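Side-chain contacts in tyrosine--tRNA ligase (Pyrococcus horikoshii, PDB 2CYC), which probably activates tyrosine with ATP and transfers it to the acceptor end of tRNA(Tyr), working as a homodimer that binds L-tyrosine: residues R25-E29 against I30-L34; K139-L143 against S144-R148; H194-A197 against I198-Q202. All coordinates share one frame; numbering follows the deposited sequence.

Contact 1 (R25-E29 against I30-L34); sequences RHLFE and IGAPL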
loop_
_atom_site.group_PDB
_atom_site.type_symbol
_atom_site.label_atom_id
_atom_site.label_comp_id
_atom_site.label_asym_id
_atom_site.label_seq_id
_atom_site.Cartn_x
_atom_site.Cartn_y
_atom_site.Cartn_z
ATOM N N ARG A 25 -14.207 -29.833 0.682
ATOM C CA ARG A 25 -14.578 -31.069 1.354
ATOM C C ARG A 25 -13.712 -31.242 2.598
ATOM O O ARG A 25 -14.193 -31.633 3.657
ATOM C CB ARG A 25 -14.396 -32.252 0.399
ATOM C CG ARG A 25 -14.618 -33.624 1.033
ATOM C CD ARG A 25 -14.554 -34.693 -0.041
ATOM N NE ARG A 25 -14.460 -36.040 0.500
ATOM C CZ ARG A 25 -14.354 -37.126 -0.259
ATOM N NH1 ARG A 25 -14.269 -38.320 0.301
ATOM N NH2 ARG A 25 -14.334 -37.009 -1.584
ATOM N N HIS A 26 -12.429 -30.944 2.452
ATOM C CA HIS A 26 -11.490 -31.025 3.555
ATOM C C HIS A 26 -11.982 -30.124 4.695
ATOM O O HIS A 26 -12.043 -30.551 5.851
ATOM C CB HIS A 26 -10.107 -30.574 3.075
ATOM C CG HIS A 26 -9.072 -30.518 4.155
ATOM N ND1 HIS A 26 -8.722 -31.618 4.909
ATOM C CD2 HIS A 26 -8.299 -29.498 4.594
ATOM C CE1 HIS A 26 -7.775 -31.278 5.765
ATOM N NE2 HIS A 26 -7.499 -29.996 5.594
ATOM N N LEU A 27 -12.340 -28.881 4.372
ATOM C CA LEU A 27 -12.826 -27.965 5.400
ATOM C C LEU A 27 -14.072 -28.508 6.100
ATOM O O LEU A 27 -14.198 -28.389 7.314
ATOM C CB LEU A 27 -13.135 -26.585 4.813
ATOM C CG LEU A 27 -11.965 -25.796 4.216
ATOM C CD1 LEU A 27 -12.386 -24.341 4.040
ATOM C CD2 LEU A 27 -10.753 -25.885 5.126
ATOM N N PHE A 28 -14.999 -29.083 5.334
ATOM C CA PHE A 28 -16.211 -29.645 5.922
ATOM C C PHE A 28 -15.857 -30.795 6.861
ATOM O O PHE A 28 -16.332 -30.847 7.997
ATOM C CB PHE A 28 -17.162 -30.160 4.831
ATOM C CG PHE A 28 -18.008 -29.080 4.187
ATOM C CD1 PHE A 28 -18.353 -29.164 2.836
ATOM C CD2 PHE A 28 -18.478 -28.000 4.931
ATOM C CE1 PHE A 28 -19.156 -28.186 2.232
ATOM C CE2 PHE A 28 -19.286 -27.014 4.339
ATOM C CZ PHE A 28 -19.623 -27.111 2.985
ATOM N N GLU A 29 -15.005 -31.701 6.386
ATOM C CA GLU A 29 -14.602 -32.867 7.165
ATOM C C GLU A 29 -13.858 -32.586 8.462
ATOM O O GLU A 29 -14.136 -33.221 9.479
ATOM C CB GLU A 29 -13.770 -33.819 6.301
ATOM C CG GLU A 29 -14.599 -34.583 5.276
ATOM C CD GLU A 29 -13.782 -35.588 4.473
ATOM O OE1 GLU A 29 -14.352 -36.221 3.547
ATOM O OE2 GLU A 29 -12.577 -35.746 4.769
ATOM N N ILE A 30 -12.925 -31.635 8.441
ATOM C CA ILE A 30 -12.154 -31.329 9.641
ATOM C C ILE A 30 -12.890 -30.396 10.589
ATOM O O ILE A 30 -12.395 -30.083 11.667
ATOM C CB ILE A 30 -10.798 -30.700 9.274
ATOM C CG1 ILE A 30 -11.025 -29.319 8.646
ATOM C CG2 ILE A 30 -10.046 -31.629 8.316
ATOM C CD1 ILE A 30 -9.780 -28.688 8.072
ATOM N N GLY A 31 -14.073 -29.956 10.184
ATOM C CA GLY A 31 -14.847 -29.059 11.022
ATOM C C GLY A 31 -14.229 -27.678 11.158
ATOM O O GLY A 31 -14.359 -27.027 12.197
ATOM N N ALA A 32 -13.549 -27.219 10.114
ATOM C CA ALA A 32 -12.942 -25.896 10.155
ATOM C C ALA A 32 -14.035 -24.826 10.212
ATOM O O ALA A 32 -15.178 -25.070 9.831
ATOM C CB ALA A 32 -12.071 -25.691 8.922
ATOM N N PRO A 33 -13.706 -23.632 10.723
ATOM C CA PRO A 33 -14.719 -22.571 10.785
ATOM C C PRO A 33 -15.187 -22.238 9.372
ATOM O O PRO A 33 -14.395 -22.264 8.433
ATOM C CB PRO A 33 -13.966 -21.402 11.437
ATOM C CG PRO A 33 -12.519 -21.691 11.111
ATOM C CD PRO A 33 -12.437 -23.186 11.317
ATOM N N LEU A 34 -16.472 -21.943 9.225
ATOM C CA LEU A 34 -17.041 -21.621 7.924
ATOM C C LEU A 34 -17.546 -20.181 7.916
ATOM O O LEU A 34 -18.699 -19.906 8.257
ATOM C CB LEU A 34 -18.191 -22.588 7.589
ATOM C CG LEU A 34 -17.783 -24.066 7.526
ATOM C CD1 LEU A 34 -19.003 -24.960 7.360
ATOM C CD2 LEU A 34 -16.815 -24.261 6.383
HETATM O O HOH W 1 -16.213 -27.210 8.550
#
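From H26 to A32 the backbone runs out of a helix and folds back on its last turn. I30 N makes an ordinary helical bond to H26 O at 2.9 Å, nearly straight at 163°. G31 then takes positive phi (69°), a conformation that by itself favours glycine, and A32 N reaches back to L27 O at 3.1 Å in the carbonyl plane. Inside that bond G31 N meets F28 O at 3.3 Å, from above the carbonyl plane. These two return bonds around a left-handed residue define a Schellman motif, a textbook way to end a helix, pairing carbonyls of its last turn with the N-H groups that follow. A water donates to both L27 O and A32 O. The motif also brings apolar groups back onto the helix: the A32 methyl packs on L27 CD2 at 4.0 Å, beside L216 of strand 214-223. I30 holds CG1 between its backbone N and carbonyl carbon (chi1 67°), which sets CD1 over one face of the H26 ring, 3.9 Å from its centroid, in a CH-pi contact. L34 CD1 lies instead at the edge of the F28 ring, in its plane, 3.7 Å from CE2; both residues also touch R6 of helix 3-11. R25 NE bonds E29 OE1 at 3.1 Å in a salt bridge, within the guanidinium plane but well above that of the carboxylate.

Contact 2 (K139-L143 against S144-R148); sequences KNVTL and SRVMR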
loop_
_atom_site.group_PDB
_atom_site.type_symbol
_atom_site.label_atom_id
_atom_site.label_comp_id
_atom_site.label_asym_id
_atom_site.label_seq_id
_atom_site.Cartn_x
_atom_site.Cartn_y
_atom_site.Cartn_z
ATOM N N LYS A 139 4.335 -8.448 1.047
ATOM C CA LYS A 139 5.706 -8.949 1.025
ATOM C C LYS A 139 5.787 -10.242 0.211
ATOM O O LYS A 139 6.867 -10.628 -0.229
ATOM C CB LYS A 139 6.198 -9.267 2.437
ATOM C CG LYS A 139 6.675 -8.095 3.254
ATOM C CD LYS A 139 7.041 -8.579 4.650
ATOM C CE LYS A 139 8.375 -8.032 5.109
ATOM N NZ LYS A 139 9.503 -8.487 4.257
ATOM N N ASN A 140 4.648 -10.907 0.010
ATOM C CA ASN A 140 4.629 -12.175 -0.727
ATOM C C ASN A 140 4.036 -12.089 -2.118
ATOM O O ASN A 140 3.729 -13.112 -2.720
ATOM C CB ASN A 140 3.855 -13.235 0.061
ATOM C CG ASN A 140 4.484 -13.525 1.405
ATOM O OD1 ASN A 140 4.110 -12.940 2.423
ATOM N ND2 ASN A 140 5.459 -14.420 1.415
ATOM N N VAL A 141 3.864 -10.870 -2.617
ATOM C CA VAL A 141 3.290 -10.654 -3.933
ATOM C C VAL A 141 4.135 -9.619 -4.675
ATOM O O VAL A 141 4.494 -8.585 -4.114
ATOM C CB VAL A 141 1.838 -10.122 -3.827
ATOM C CG1 VAL A 141 1.218 -10.027 -5.216
ATOM C CG2 VAL A 141 1.009 -11.023 -2.924
ATOM N N THR A 142 4.446 -9.890 -5.933
ATOM C CA THR A 142 5.247 -8.956 -6.705
ATOM C C THR A 142 4.410 -7.815 -7.243
ATOM O O THR A 142 3.192 -7.932 -7.403
ATOM C CB THR A 142 5.910 -9.638 -7.904
ATOM O OG1 THR A 142 4.895 -10.093 -8.807
ATOM C CG2 THR A 142 6.765 -10.823 -7.442
ATOM N N LEU A 143 5.078 -6.705 -7.519
ATOM C CA LEU A 143 4.424 -5.538 -8.079
ATOM C C LEU A 143 3.746 -5.945 -9.383
ATOM O O LEU A 143 2.589 -5.602 -9.632
ATOM C CB LEU A 143 5.465 -4.446 -8.356
ATOM C CG LEU A 143 5.017 -3.251 -9.194
ATOM C CD1 LEU A 143 3.816 -2.571 -8.532
ATOM C CD2 LEU A 143 6.178 -2.276 -9.343
ATOM N N SER A 144 4.471 -6.692 -10.210
ATOM C CA SER A 144 3.942 -7.133 -11.499
ATOM C C SER A 144 2.653 -7.928 -11.316
ATOM O O SER A 144 1.711 -7.782 -12.089
ATOM C CB SER A 144 4.982 -7.991 -12.235
ATOM O OG SER A 144 5.208 -9.212 -11.558
ATOM N N ARG A 145 2.620 -8.767 -10.287
ATOM C CA ARG A 145 1.443 -9.572 -10.003
ATOM C C ARG A 145 0.272 -8.653 -9.620
ATOM O O ARG A 145 -0.841 -8.822 -10.102
ATOM C CB ARG A 145 1.761 -10.557 -8.871
ATOM C CG ARG A 145 0.677 -11.570 -8.597
ATOM C CD ARG A 145 0.327 -12.369 -9.847
ATOM N NE ARG A 145 -0.737 -13.347 -9.611
ATOM C CZ ARG A 145 -0.582 -14.496 -8.957
ATOM N NH1 ARG A 145 0.607 -14.836 -8.461
ATOM N NH2 ARG A 145 -1.619 -15.306 -8.794
ATOM N N VAL A 146 0.531 -7.665 -8.771
ATOM C CA VAL A 146 -0.525 -6.747 -8.369
ATOM C C VAL A 146 -1.035 -5.983 -9.588
ATOM O O VAL A 146 -2.239 -5.795 -9.753
ATOM C CB VAL A 146 -0.032 -5.714 -7.327
ATOM C CG1 VAL A 146 -1.169 -4.735 -6.994
ATOM C CG2 VAL A 146 0.463 -6.434 -6.069
ATOM N N MET A 147 -0.113 -5.538 -10.438
ATOM C CA MET A 147 -0.484 -4.796 -11.638
ATOM C C MET A 147 -1.439 -5.618 -12.494
ATOM O O MET A 147 -2.379 -5.081 -13.069
ATOM C CB MET A 147 0.765 -4.444 -12.450
ATOM C CG MET A 147 1.622 -3.370 -11.815
ATOM S SD MET A 147 3.202 -3.147 -12.674
ATOM C CE MET A 147 2.663 -2.299 -14.139
ATOM N N ARG A 148 -1.194 -6.925 -12.557
ATOM C CA ARG A 148 -2.027 -7.829 -13.345
ATOM C C ARG A 148 -3.388 -8.097 -12.717
ATOM O O ARG A 148 -4.301 -8.549 -13.399
ATOM C CB ARG A 148 -1.319 -9.177 -13.552
ATOM C CG ARG A 148 -0.188 -9.162 -14.582
ATOM C CD ARG A 148 0.249 -10.584 -14.956
ATOM N NE ARG A 148 1.033 -11.243 -13.911
ATOM C CZ ARG A 148 2.305 -10.956 -13.634
ATOM N NH1 ARG A 148 2.942 -10.022 -14.331
ATOM N NH2 ARG A 148 2.944 -11.599 -12.661
HETATM O O HOH W 2 5.421 -12.056 -10.843
#
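T142 and R148 are joined by a water at the edge of the R148 guanidinium, in its plane; the water accepts a weak bond from NH2 and lies 2.9 Å from T142 OG1, to which it is hydrogen-bonded. One face of the guanidinium rests on the helix backbone, with S144 O 3.4 Å above its plane and R145 CA beside it. T142 occupies the N-cap position of helix 143-148. With OG1 between its backbone N and carbonyl carbon (chi1 64°), the hydroxyl faces the first turn, 3.0 Å from R145 N and 2.9 Å from S144 OG. Behind it, V146 N bonds to T142 O and M147 N to L143 O. V141 CG1 packs across R145 CB at 3.7 Å and meets V146 CG2 at 3.8 Å, so the residue before the cap is tied to the helix by apolar contact. M147 has CG beside its backbone N (chi1 -72°) and is extended at chi2 (172°), which carries SD to 3.9 Å from L143 CG; cutting the side chain back to an alanine would probably leave L143 without the CG and SD beside it and open a gap toward L166 and M157 of the same chain. Beyond the turn, R145 forms a salt bridge with E199 of helix 191-200, V141 reaches I196 there, V141 and V146 pack on M170 of helix 164-178, and L143 meets M157, and V146 F163, of the second subunit.

Contact 3 (H194-A197 against I198-Q202); sequences HVIA and IEVAQ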
loop_
_atom_site.group_PDB
_atom_site.type_symbol
_atom_site.label_atom_id
_atom_site.label_comp_id
_atom_site.label_asym_id
_atom_site.label_seq_id
_atom_site.Cartn_x
_atom_site.Cartn_y
_atom_site.Cartn_z
ATOM N N HIS A 194 -8.558 -13.985 -5.416
ATOM C CA HIS A 194 -8.692 -15.217 -4.657
ATOM C C HIS A 194 -7.547 -16.190 -4.960
ATOM O O HIS A 194 -7.110 -16.928 -4.077
ATOM C CB HIS A 194 -10.079 -15.819 -4.930
ATOM C CG HIS A 194 -11.201 -14.994 -4.365
ATOM N ND1 HIS A 194 -12.531 -15.240 -4.639
ATOM C CD2 HIS A 194 -11.185 -13.946 -3.502
ATOM C CE1 HIS A 194 -13.282 -14.383 -3.969
ATOM N NE2 HIS A 194 -12.491 -13.588 -3.271
ATOM N N VAL A 195 -7.044 -16.179 -6.195
ATOM C CA VAL A 195 -5.922 -17.051 -6.538
ATOM C C VAL A 195 -4.692 -16.596 -5.722
ATOM O O VAL A 195 -3.909 -17.414 -5.250
ATOM C CB VAL A 195 -5.601 -16.994 -8.057
ATOM C CG1 VAL A 195 -4.347 -17.824 -8.370
ATOM C CG2 VAL A 195 -6.786 -17.522 -8.851
ATOM N N ILE A 196 -4.536 -15.288 -5.550
ATOM C CA ILE A 196 -3.422 -14.757 -4.770
ATOM C C ILE A 196 -3.631 -15.127 -3.293
ATOM O O ILE A 196 -2.710 -15.577 -2.615
ATOM C CB ILE A 196 -3.324 -13.225 -4.921
ATOM C CG1 ILE A 196 -2.928 -12.867 -6.363
ATOM C CG2 ILE A 196 -2.306 -12.676 -3.937
ATOM C CD1 ILE A 196 -3.093 -11.390 -6.715
ATOM N N ALA A 197 -4.855 -14.954 -2.808
ATOM C CA ALA A 197 -5.176 -15.287 -1.428
ATOM C C ALA A 197 -4.792 -16.742 -1.126
ATOM O O ALA A 197 -4.205 -17.039 -0.093
ATOM C CB ALA A 197 -6.664 -15.078 -1.179
ATOM N N ILE A 198 -5.129 -17.645 -2.037
ATOM C CA ILE A 198 -4.819 -19.046 -1.843
ATOM C C ILE A 198 -3.313 -19.282 -1.853
ATOM O O ILE A 198 -2.809 -20.067 -1.051
ATOM C CB ILE A 198 -5.533 -19.902 -2.910
ATOM C CG1 ILE A 198 -7.036 -19.904 -2.614
ATOM C CG2 ILE A 198 -4.999 -21.317 -2.911
ATOM C CD1 ILE A 198 -7.904 -20.445 -3.751
ATOM N N GLU A 199 -2.596 -18.589 -2.736
ATOM C CA GLU A 199 -1.132 -18.701 -2.818
ATOM C C GLU A 199 -0.387 -18.229 -1.552
ATOM O O GLU A 199 0.591 -18.851 -1.137
ATOM C CB GLU A 199 -0.600 -17.889 -4.006
ATOM C CG GLU A 199 -0.560 -18.630 -5.336
ATOM C CD GLU A 199 -0.245 -17.705 -6.506
ATOM O OE1 GLU A 199 0.569 -16.770 -6.330
ATOM O OE2 GLU A 199 -0.803 -17.923 -7.605
ATOM N N VAL A 200 -0.839 -17.135 -0.940
ATOM C CA VAL A 200 -0.156 -16.614 0.245
ATOM C C VAL A 200 -0.705 -17.082 1.592
ATOM O O VAL A 200 -0.096 -16.812 2.630
ATOM C CB VAL A 200 -0.175 -15.058 0.265
ATOM C CG1 VAL A 200 0.376 -14.500 -1.062
ATOM C CG2 VAL A 200 -1.611 -14.554 0.523
ATOM N N ALA A 201 -1.842 -17.777 1.582
ATOM C CA ALA A 201 -2.485 -18.207 2.832
ATOM C C ALA A 201 -1.582 -18.789 3.914
ATOM O O ALA A 201 -1.635 -18.371 5.073
ATOM C CB ALA A 201 -3.606 -19.204 2.530
ATOM N N GLN A 202 -0.767 -19.766 3.540
ATOM C CA GLN A 202 0.091 -20.422 4.502
ATOM C C GLN A 202 1.389 -19.699 4.819
ATOM O O GLN A 202 2.164 -20.152 5.656
ATOM C CB GLN A 202 0.353 -21.851 4.035
ATOM C CG GLN A 202 -0.941 -22.660 3.952
ATOM C CD GLN A 202 -0.725 -24.107 3.546
ATOM O OE1 GLN A 202 -1.366 -25.007 4.080
ATOM N NE2 GLN A 202 0.164 -24.333 2.593
#
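V195 and E199 are bound one turn apart: E199 N donates to V195 O at 3.1 Å, while the glutamate side chain, extended beyond CG, passes V195 at a slant, OE2 coming within 3.6 Å of V195 CG1. This is the i to i+4 pattern of an alpha helix, and the neighbouring carbonyls follow it. H194 O receives I198 N at 2.9 Å, and I196 O takes V200 N at 3.0 Å. The fourth bond, A201 N to A197 O, is weak: its length is also 3.0 Å, but its angle at the hydrogen has closed to 124°, with V200 between them at phi/psi of -94/-8°. Side chains lie close over several of the bonded carbonyls. I198 carries CG1 anti to its carbonyl carbon, beside the backbone N, a setting that lays this carbon 3.3 Å from H194 O; V200 places CG2 near both I196 O and A197 O, and its CG1 meets I196 CG2 at 4.3 Å. The carboxylate of E199 and ND1 of H194 find their partners outside 194-202. Both carboxylate oxygens of E199 are hydrogen-bonded there, OE1 within a salt bridge to R145 NH1, whose positive charge would be expected to favour the ionised carboxylate. H194 ND1 is hydrogen-bonded to H222 NE2, and the two imidazoles meet with their planes at a shallow angle. In the surrounding fold, A197 and A201 pack on F177 of helix 164-178, H194 packs on A184 and A186 of strand 183-187, I198 touches K217 of strand 214-223, and V200 lies against V141 and N140, in the loop preceding helix 143-148.

In the fold
Contacts 2 and 3 touch, with centres 12 Å apart: R145 NH1 and E199 OE1 form a salt bridge of 2.9 Å, and V141 CG2 packs on I196 CG2 at 3.8 Å. Contact 1 stands apart, its nearest atoms about 8 Å from contact 3 and about 19 Å from contact 2. Proximity to the tyrosine pocket differs likewise. In contact 3 the H194 side chain is about 6 Å from the bound tyrosine and about 5 Å from those of Y37 and Q172, whereas V146 of contact 2 is about 12 Å from the ligand. Contact 1 leads into strand 36-40, which carries Y37, whose side chain is about 11 Å from that of L34.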